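Local coordinates for CymD (Pseudomonas putida, PDB 6Z34), which forms an outer-membrane channel of the FadL family that probably takes up monoaromatic hydrocarbons by lateral diffusion, at residues A[350-361]-A[377-388]. Sequence-based numbering, arbitrary orientation.
Sequences NWVFRAGVHYAQ and PTTSLSGGFSYA
W351 and Y387 face each other as a non-hydrogen-bonded pair of two antiparallel strands, whose axes run at 169°. Beyond CB of W351, chi1 of -68° sets CG beside the backbone N, and the indole leans toward the neighbouring strand. There Y387 CD1 sits over the centre of the indole, 3.2 Å above its plane, with CD2, CE2, CZ2 and CH2 all in contact with it. NE1 lies 3.4 Å from Y387 CE1, and CE3 comes near S386 O. CZ3, on the benzo rim, meets F385 CD1 at 3.7 Å. Y387 presents its edge to the indole face, the planes inclined at 66°, which makes the pair T-shaped, while F385 lies alongside W351, its CD1 near the indole plane. With an alanine at W351, the edge of Y387 would probably lose the indole face it rests on, and F385 CD1 the rim it meets. Farther along the same face, V357 CG2 packs tightly on L381 CD1 at 3.5 Å. On the opposite face, the extended R354 turns its guanidinium edge to S386 OG, NH1 and NH2 both at 3.0 Å, although the position of that oxygen is less certain; NE hydrogen-bonds to OE1 of Q344, on strand 336-347. Paired backbone bonds join V352 to S386 and H358 to S380. Alternating faces, with exposed F353, V357 and L381 on one and buried H358 and S380 on the other, are typical of neighbouring strands in an outer-membrane beta-barrel, here of the FadL family.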
ATOM      1  N   ASN A 350     -26.986 -11.850 -13.085  1.00 77.39           N
ATOM      2  CA  ASN A 350     -26.479 -10.500 -12.865  1.00 73.95           C
ATOM      3  C   ASN A 350     -25.788 -10.276 -11.528  1.00 71.10           C
ATOM      4  O   ASN A 350     -25.012  -9.326 -11.420  1.00 75.20           O
ATOM      5  CB  ASN A 350     -27.613  -9.472 -12.981  1.00 73.30           C
ATOM      6  CG  ASN A 350     -28.416  -9.635 -14.250  1.00 79.95           C
ATOM      7  OD1 ASN A 350     -29.572 -10.039 -14.211  1.00 83.01           O
ATOM      8  ND2 ASN A 350     -27.811  -9.308 -15.381  1.00 78.57           N
ATOM      9  N   TRP A 351     -26.057 -11.084 -10.513  1.00 66.97           N
ATOM     10  CA  TRP A 351     -25.595 -10.824  -9.158  1.00 62.80           C
ATOM     11  C   TRP A 351     -24.524 -11.820  -8.740  1.00 63.70           C
ATOM     12  O   TRP A 351     -24.661 -13.027  -8.960  1.00 63.63           O
ATOM     13  CB  TRP A 351     -26.748 -10.897  -8.166  1.00 66.69           C
ATOM     14  CG  TRP A 351     -27.725  -9.805  -8.330  1.00 74.89           C
ATOM     15  CD1 TRP A 351     -28.903  -9.856  -8.999  1.00 81.73           C
ATOM     16  CD2 TRP A 351     -27.611  -8.478  -7.811  1.00 79.18           C
ATOM     17  NE1 TRP A 351     -29.539  -8.644  -8.930  1.00 86.01           N
ATOM     18  CE2 TRP A 351     -28.766  -7.779  -8.204  1.00 80.12           C
ATOM     19  CE3 TRP A 351     -26.645  -7.814  -7.048  1.00 79.08           C
ATOM     20  CZ2 TRP A 351     -28.982  -6.450  -7.865  1.00 73.30           C
ATOM     21  CZ3 TRP A 351     -26.862  -6.495  -6.716  1.00 77.16           C
ATOM     22  CH2 TRP A 351     -28.019  -5.826  -7.127  1.00 74.98           C
ATOM     23  N   VAL A 352     -23.470 -11.309  -8.114  1.00 65.79           N
ATOM     24  CA  VAL A 352     -22.435 -12.118  -7.481  1.00 58.21           C
ATOM     25  C   VAL A 352     -22.263 -11.600  -6.061  1.00 62.97           C
ATOM     26  O   VAL A 352     -22.216 -10.382  -5.847  1.00 62.98           O
ATOM     27  CB  VAL A 352     -21.106 -12.023  -8.261  1.00 58.66           C
ATOM     28  CG1 VAL A 352     -20.029 -12.779  -7.560  1.00 55.92           C
ATOM     29  CG2 VAL A 352     -21.290 -12.524  -9.681  1.00 56.52           C
ATOM     30  N   PHE A 353     -22.185 -12.512  -5.088  1.00 63.00           N
ATOM     31  CA  PHE A 353     -22.050 -12.132  -3.684  1.00 61.59           C
ATOM     32  C   PHE A 353     -20.777 -12.714  -3.082  1.00 60.80           C
ATOM     33  O   PHE A 353     -20.433 -13.870  -3.341  1.00 61.17           O
ATOM     34  CB  PHE A 353     -23.267 -12.575  -2.886  1.00 65.21           C
ATOM     35  CG  PHE A 353     -24.520 -11.884  -3.302  1.00 72.26           C
ATOM     36  CD1 PHE A 353     -24.725 -10.555  -2.991  1.00 74.33           C
ATOM     37  CD2 PHE A 353     -25.482 -12.549  -4.043  1.00 78.52           C
ATOM     38  CE1 PHE A 353     -25.880  -9.906  -3.395  1.00 82.29           C
ATOM     39  CE2 PHE A 353     -26.636 -11.907  -4.449  1.00 75.15           C
ATOM     40  CZ  PHE A 353     -26.836 -10.586  -4.128  1.00 77.62           C
ATOM     41  N   ARG A 354     -20.075 -11.901  -2.283  1.00 56.32           N
ATOM     42  CA  ARG A 354     -18.776 -12.272  -1.737  1.00 53.94           C
ATOM     43  C   ARG A 354     -18.712 -12.007  -0.233  1.00 57.85           C
ATOM     44  O   ARG A 354     -19.412 -11.144   0.298  1.00 59.87           O
ATOM     45  CB  ARG A 354     -17.634 -11.506  -2.417  1.00 56.78           C
ATOM     46  CG  ARG A 354     -17.843 -11.211  -3.874  1.00 59.10           C
ATOM     47  CD  ARG A 354     -16.520 -11.061  -4.581  1.00 51.17           C
ATOM     48  NE  ARG A 354     -16.698 -11.207  -6.017  1.00 53.05           N
ATOM     49  CZ  ARG A 354     -17.253 -10.289  -6.801  1.00 58.26           C
ATOM     50  NH1 ARG A 354     -17.676  -9.137  -6.295  1.00 58.94           N
ATOM     51  NH2 ARG A 354     -17.383 -10.525  -8.103  1.00 65.04           N
ATOM     52  N   ALA A 355     -17.848 -12.755   0.454  1.00 61.72           N
ATOM     53  CA  ALA A 355     -17.565 -12.511   1.867  1.00 69.89           C
ATOM     54  C   ALA A 355     -16.171 -13.037   2.176  1.00 64.54           C
ATOM     55  O   ALA A 355     -15.690 -13.956   1.510  1.00 64.02           O
ATOM     56  CB  ALA A 355     -18.599 -13.165   2.789  1.00 70.14           C
ATOM     57  N   GLY A 356     -15.519 -12.446   3.178  1.00 56.29           N
ATOM     58  CA  GLY A 356     -14.149 -12.831   3.461  1.00 55.02           C
ATOM     59  C   GLY A 356     -13.707 -12.489   4.864  1.00 59.88           C
ATOM     60  O   GLY A 356     -14.322 -11.668   5.553  1.00 55.69           O
ATOM     61  N   VAL A 357     -12.613 -13.131   5.275  1.00 55.27           N
ATOM     62  CA  VAL A 357     -11.970 -12.886   6.554  1.00 55.92           C
ATOM     63  C   VAL A 357     -10.487 -12.668   6.306  1.00 59.33           C
ATOM     64  O   VAL A 357      -9.867 -13.370   5.499  1.00 50.77           O
ATOM     65  CB  VAL A 357     -12.182 -14.053   7.538  1.00 63.74           C
ATOM     66  CG1 VAL A 357     -11.478 -13.773   8.845  1.00 67.52           C
ATOM     67  CG2 VAL A 357     -13.652 -14.270   7.788  1.00 66.20           C
ATOM     68  N   HIS A 358      -9.913 -11.717   7.028  1.00 60.46           N
ATOM     69  CA  HIS A 358      -8.522 -11.335   6.869  1.00 64.44           C
ATOM     70  C   HIS A 358      -7.856 -11.319   8.242  1.00 64.91           C
ATOM     71  O   HIS A 358      -8.436 -10.804   9.205  1.00 67.09           O
ATOM     72  CB  HIS A 358      -8.472  -9.975   6.184  1.00 67.37           C
ATOM     73  CG  HIS A 358      -7.101  -9.422   6.026  1.00 83.52           C
ATOM     74  ND1 HIS A 358      -6.553  -8.529   6.918  1.00 87.60           N
ATOM     75  CD2 HIS A 358      -6.163  -9.635   5.076  1.00 87.15           C
ATOM     76  CE1 HIS A 358      -5.333  -8.213   6.524  1.00 86.55           C
ATOM     77  NE2 HIS A 358      -5.076  -8.864   5.404  1.00 88.53           N
ATOM     78  N   TYR A 359      -6.657 -11.899   8.344  1.00 57.16           N
ATOM     79  CA  TYR A 359      -5.940 -11.993   9.619  1.00 53.79           C
ATOM     80  C   TYR A 359      -4.456 -11.763   9.372  1.00 56.46           C
ATOM     81  O   TYR A 359      -3.798 -12.560   8.689  1.00 54.56           O
ATOM     82  CB  TYR A 359      -6.168 -13.346  10.292  1.00 56.98           C
ATOM     83  CG  TYR A 359      -5.399 -13.565  11.589  1.00 69.79           C
ATOM     84  CD1 TYR A 359      -4.067 -13.989  11.580  1.00 72.56           C
ATOM     85  CD2 TYR A 359      -6.008 -13.371  12.820  1.00 68.83           C
ATOM     86  CE1 TYR A 359      -3.374 -14.203  12.752  1.00 71.49           C
ATOM     87  CE2 TYR A 359      -5.315 -13.579  13.998  1.00 76.75           C
ATOM     88  CZ  TYR A 359      -4.004 -13.990  13.956  1.00 78.29           C
ATOM     89  OH  TYR A 359      -3.326 -14.186  15.135  1.00 83.28           O
ATOM     90  N   ALA A 360      -3.926 -10.689   9.949  1.00 49.36           N
ATOM     91  CA  ALA A 360      -2.526 -10.313   9.817  1.00 55.84           C
ATOM     92  C   ALA A 360      -1.865 -10.317  11.191  1.00 67.03           C
ATOM     93  O   ALA A 360      -2.451  -9.861  12.178  1.00 65.17           O
ATOM     94  CB  ALA A 360      -2.393  -8.940   9.170  1.00 48.80           C
ATOM     95  N   GLN A 361      -0.648 -10.842  11.255  1.00 74.61           N
ATOM     96  CA  GLN A 361       0.045 -10.998  12.524  1.00 72.20           C
ATOM     97  C   GLN A 361       1.540 -11.081  12.260  1.00 84.49           C
ATOM     98  O   GLN A 361       1.968 -11.578  11.215  1.00 98.44           O
ATOM     99  CB  GLN A 361      -0.441 -12.250  13.262  1.00 64.81           C
ATOM    100  CG  GLN A 361       0.355 -12.620  14.490  1.00 75.39           C
ATOM    101  CD  GLN A 361       0.218 -11.589  15.582  1.00 77.06           C
ATOM    102  OE1 GLN A 361       0.894 -10.558  15.576  1.00 69.49           O
ATOM    103  NE2 GLN A 361      -0.676 -11.855  16.524  1.00 81.21           N
ATOM    104  N   PRO A 377      -2.828  -9.099  16.868  1.00 64.38           N
ATOM    105  CA  PRO A 377      -3.057  -9.212  15.425  1.00 65.14           C
ATOM    106  C   PRO A 377      -4.153  -8.262  14.964  1.00 65.49           C
ATOM    107  O   PRO A 377      -4.978  -7.781  15.739  1.00 76.38           O
ATOM    108  CB  PRO A 377      -3.494 -10.672  15.257  1.00 58.66           C
ATOM    109  CG  PRO A 377      -4.212 -10.952  16.501  1.00 62.95           C
ATOM    110  CD  PRO A 377      -3.503 -10.173  17.610  1.00 61.81           C
ATOM    111  N   THR A 378      -4.153  -7.988  13.674  1.00 67.72           N
ATOM    112  CA  THR A 378      -5.237  -7.220  13.086  1.00 72.95           C
ATOM    113  C   THR A 378      -6.146  -8.172  12.326  1.00 68.42           C
ATOM    114  O   THR A 378      -5.665  -9.014  11.564  1.00 71.04           O
ATOM    115  CB  THR A 378      -4.709  -6.110  12.181  1.00 83.20           C
ATOM    116  OG1 THR A 378      -5.783  -5.590  11.385  1.00 86.81           O
ATOM    117  CG2 THR A 378      -3.591  -6.615  11.296  1.00 84.55           C
ATOM    118  N   THR A 379      -7.444  -8.077  12.585  1.00 65.51           N
ATOM    119  CA  THR A 379      -8.442  -8.898  11.917  1.00 63.60           C
ATOM    120  C   THR A 379      -9.389  -8.001  11.131  1.00 67.50           C
ATOM    121  O   THR A 379      -9.673  -6.870  11.534  1.00 68.14           O
ATOM    122  CB  THR A 379      -9.248  -9.731  12.910  1.00 69.92           C
ATOM    123  OG1 THR A 379      -9.945  -8.855  13.803  1.00 78.24           O
ATOM    124  CG2 THR A 379      -8.332 -10.667  13.728  1.00 74.47           C
ATOM    125  N   SER A 380      -9.873  -8.502   9.997  1.00 64.58           N
ATOM    126  CA  SER A 380     -10.856  -7.740   9.245  1.00 67.22           C
ATOM    127  C   SER A 380     -11.862  -8.690   8.621  1.00 60.81           C
ATOM    128  O   SER A 380     -11.513  -9.803   8.222  1.00 64.35           O
ATOM    129  CB  SER A 380     -10.194  -6.867   8.177  1.00 76.08           C
ATOM    130  OG  SER A 380     -10.139  -7.529   6.935  1.00 90.19           O
ATOM    131  N   LEU A 381     -13.117  -8.251   8.590  1.00 56.17           N
ATOM    132  CA  LEU A 381     -14.217  -8.956   7.950  1.00 55.59           C
ATOM    133  C   LEU A 381     -14.671  -8.153   6.733  1.00 65.35           C
ATOM    134  O   LEU A 381     -14.708  -6.919   6.777  1.00 65.27           O
ATOM    135  CB  LEU A 381     -15.391  -9.134   8.910  1.00 53.48           C
ATOM    136  CG  LEU A 381     -15.345 -10.204  10.006  1.00 73.82           C
ATOM    137  CD1 LEU A 381     -15.206 -11.592   9.409  1.00 79.72           C
ATOM    138  CD2 LEU A 381     -14.231  -9.936  11.017  1.00 84.68           C
ATOM    139  N   SER A 382     -15.036  -8.846   5.653  1.00 63.61           N
ATOM    140  CA  SER A 382     -15.395  -8.173   4.410  1.00 58.80           C
ATOM    141  C   SER A 382     -16.608  -8.824   3.753  1.00 64.30           C
ATOM    142  O   SER A 382     -16.921 -10.002   3.970  1.00 61.83           O
ATOM    143  CB  SER A 382     -14.225  -8.160   3.425  1.00 57.72           C
ATOM    144  OG  SER A 382     -13.752  -9.471   3.180  1.00 65.78           O
ATOM    145  N   GLY A 383     -17.293  -8.018   2.936  1.00 57.30           N
ATOM    146  CA  GLY A 383     -18.362  -8.484   2.078  1.00 58.93           C
ATOM    147  C   GLY A 383     -18.400  -7.641   0.820  1.00 59.89           C
ATOM    148  O   GLY A 383     -17.778  -6.576   0.739  1.00 61.31           O
ATOM    149  N   GLY A 384     -19.144  -8.123  -0.165  1.00 55.31           N
ATOM    150  CA  GLY A 384     -19.259  -7.393  -1.415  1.00 48.51           C
ATOM    151  C   GLY A 384     -20.205  -8.082  -2.379  1.00 57.42           C
ATOM    152  O   GLY A 384     -20.733  -9.174  -2.117  1.00 59.41           O
ATOM    153  N   PHE A 385     -20.408  -7.414  -3.512  1.00 56.32           N
ATOM    154  CA  PHE A 385     -21.335  -7.864  -4.527  1.00 58.95           C
ATOM    155  C   PHE A 385     -20.889  -7.313  -5.870  1.00 66.66           C
ATOM    156  O   PHE A 385     -20.136  -6.337  -5.950  1.00 63.66           O
ATOM    157  CB  PHE A 385     -22.781  -7.435  -4.231  1.00 62.16           C
ATOM    158  CG  PHE A 385     -23.075  -5.998  -4.576  1.00 67.78           C
ATOM    159  CD1 PHE A 385     -23.402  -5.629  -5.878  1.00 68.80           C
ATOM    160  CD2 PHE A 385     -23.049  -5.021  -3.593  1.00 70.32           C
ATOM    161  CE1 PHE A 385     -23.661  -4.312  -6.197  1.00 73.28           C
ATOM    162  CE2 PHE A 385     -23.317  -3.699  -3.901  1.00 73.62           C
ATOM    163  CZ  PHE A 385     -23.622  -3.344  -5.205  1.00 78.35           C
ATOM    164  N   SER A 386     -21.380  -7.957  -6.928  1.00 61.12           N
ATOM    165  CA  SER A 386     -21.215  -7.480  -8.285  1.00 58.51           C
ATOM    166  C   SER A 386     -22.568  -7.492  -8.983  1.00 67.50           C
ATOM    167  O   SER A 386     -23.422  -8.343  -8.714  1.00 68.83           O
ATOM    168  CB  SER A 386     -20.211  -8.329  -9.064  1.00 52.88           C
ATOM    169  OG  SER A 386     -18.889  -7.963  -8.737  1.00 65.42           O
ATOM    170  N   TYR A 387     -22.761  -6.517  -9.861  1.00 63.94           N
ATOM    171  CA  TYR A 387     -23.919  -6.470 -10.732  1.00 60.55           C
ATOM    172  C   TYR A 387     -23.431  -6.281 -12.156  1.00 64.82           C
ATOM    173  O   TYR A 387     -22.540  -5.463 -12.408  1.00 68.16           O
ATOM    174  CB  TYR A 387     -24.879  -5.348 -10.352  1.00 61.57           C
ATOM    175  CG  TYR A 387     -26.195  -5.459 -11.081  1.00 68.30           C
ATOM    176  CD1 TYR A 387     -27.187  -6.307 -10.623  1.00 77.90           C
ATOM    177  CD2 TYR A 387     -26.429  -4.747 -12.252  1.00 68.90           C
ATOM    178  CE1 TYR A 387     -28.401  -6.426 -11.299  1.00 80.72           C
ATOM    179  CE2 TYR A 387     -27.632  -4.857 -12.932  1.00 66.73           C
ATOM    180  CZ  TYR A 387     -28.614  -5.697 -12.454  1.00 77.56           C
ATOM    181  OH  TYR A 387     -29.817  -5.814 -13.126  1.00 84.35           O
ATOM    182  N   ALA A 388     -23.996  -7.056 -13.077  1.00 63.13           N
ATOM    183  CA  ALA A 388     -23.692  -6.930 -14.495  1.00 62.93           C
ATOM    184  C   ALA A 388     -24.892  -6.267 -15.158  1.00 62.96           C
ATOM    185  O   ALA A 388     -25.978  -6.844 -15.202  1.00 65.71           O
ATOM    186  CB  ALA A 388     -23.381  -8.290 -15.109  1.00 62.74           C
TER